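Local coordinates for malate dehydrogenase (PDB 3FI9), which catalyses the NAD-dependent interconversion of malate and oxaloacetate, at the interface of chains A and B. Coordinates in Å, arbitrary orientation; residue numbers count along the deposited sequence, not the author numbering. Chains: chain A/B, Malate dehydrogenase.

The interface of chains A and B. Residues chain A 59-63; chain B 169, 171.
Residues 59-63 of chain A run as an extended loop that turns at A:Glu60 and A:Gly61 in type II geometry, A:Gly61 having positive phi (79°), and the A:Gly61 N-H faces chain B. That N-H donates a nearly straight hydrogen bond to the hydroxyl of B:Ser171, with N to OG at 2.7 Å and 172° at the hydrogen. B:Ser171 holds OG beside its own backbone N and anti to its carbonyl carbon, so hydroxyl and amide can share one water. This water lies 2.7 Å from B:Ser171 OG and also 2.7 Å from the A:Leu62 carbonyl O, tying a second backbone group of the loop to the same serine.

Alongside, B:Lys169 leaves its backbone with CG anti to N, runs extended to CD and bends at chi3 (68°). Its methylene stretch crosses the A:Asn63 amide obliquely, CD lying 3.5 Å from CG of that amide. The carbonyl OD1 turns to the lysine CG-CD stretch, with ND2 on the far side, where a second water makes a long bridge, 3.2 Å from B:Lys169 NZ and 3.1 Å from A:Asn63 ND2.

The patch recurs with chains exchanged across the two-fold of the deposited dimer, and its centre lies about 36 Å from A:His182, the predicted proton acceptor, so its part is probably in assembly. The chain A loop joins helix 44-57 to strand 65-67 in the NAD-binding domain; B:Lys169 lies in the loop between helix 153-166 and the short 3-10 helix 170-172, which holds B:Ser171.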
# COMPACT_ATOMS: atom_id res chain seq x y z
N PHE A 59 -6.87 -1.96 -11.27
CA PHE A 59 -7.92 -2.45 -10.40
C PHE A 59 -9.20 -2.65 -11.18
O PHE A 59 -9.73 -1.69 -11.73
CB PHE A 59 -8.16 -1.48 -9.25
CG PHE A 59 -7.02 -1.43 -8.26
CD1 PHE A 59 -6.78 -2.50 -7.43
CD2 PHE A 59 -6.19 -0.30 -8.19
CE1 PHE A 59 -5.71 -2.44 -6.50
CE2 PHE A 59 -5.15 -0.24 -7.26
CZ PHE A 59 -4.92 -1.32 -6.44
N GLU A 60 -9.70 -3.90 -11.17
CA GLU A 60 -10.89 -4.27 -11.97
C GLU A 60 -12.14 -3.48 -11.54
O GLU A 60 -12.54 -3.53 -10.37
CB GLU A 60 -11.18 -5.78 -11.81
CG GLU A 60 -12.00 -6.38 -12.95
CD GLU A 60 -11.20 -7.39 -13.76
OE1 GLU A 60 -10.20 -7.94 -13.21
OE2 GLU A 60 -11.59 -7.68 -14.93
N GLY A 61 -12.76 -2.76 -12.48
CA GLY A 61 -14.02 -2.02 -12.19
C GLY A 61 -13.88 -0.69 -11.46
O GLY A 61 -14.89 -0.03 -11.10
N LEU A 62 -12.65 -0.26 -11.22
CA LEU A 62 -12.47 0.98 -10.48
C LEU A 62 -12.86 2.14 -11.37
O LEU A 62 -12.45 2.18 -12.53
CB LEU A 62 -11.01 1.14 -10.04
CG LEU A 62 -10.76 2.24 -9.00
CD1 LEU A 62 -11.47 1.89 -7.67
CD2 LEU A 62 -9.27 2.43 -8.77
N ASN A 63 -13.59 3.09 -10.84
CA ASN A 63 -13.89 4.35 -11.54
C ASN A 63 -13.15 5.51 -10.83
O ASN A 63 -13.78 6.35 -10.16
CB ASN A 63 -15.37 4.67 -11.44
CG ASN A 63 -16.26 3.81 -12.40
OD1 ASN A 63 -15.99 3.71 -13.61
ND2 ASN A 63 -17.35 3.23 -11.85
N LYS B 169 -14.54 4.05 -18.66
CA LYS B 169 -13.98 3.35 -17.51
C LYS B 169 -12.84 2.40 -17.94
O LYS B 169 -12.92 1.72 -18.95
CB LYS B 169 -15.06 2.57 -16.79
CG LYS B 169 -14.56 1.90 -15.51
CD LYS B 169 -15.68 1.21 -14.71
CE LYS B 169 -16.27 0.00 -15.41
NZ LYS B 169 -17.47 -0.44 -14.65
N SER B 171 -11.55 -0.45 -17.18
CA SER B 171 -11.73 -1.91 -17.31
C SER B 171 -12.44 -2.32 -18.60
O SER B 171 -12.37 -3.45 -19.00
CB SER B 171 -12.57 -2.44 -16.15
OG SER B 171 -11.79 -2.42 -14.98
O HOH W 1 -11.82 0.17 -14.28
O HOH W 2 -19.49 1.29 -12.92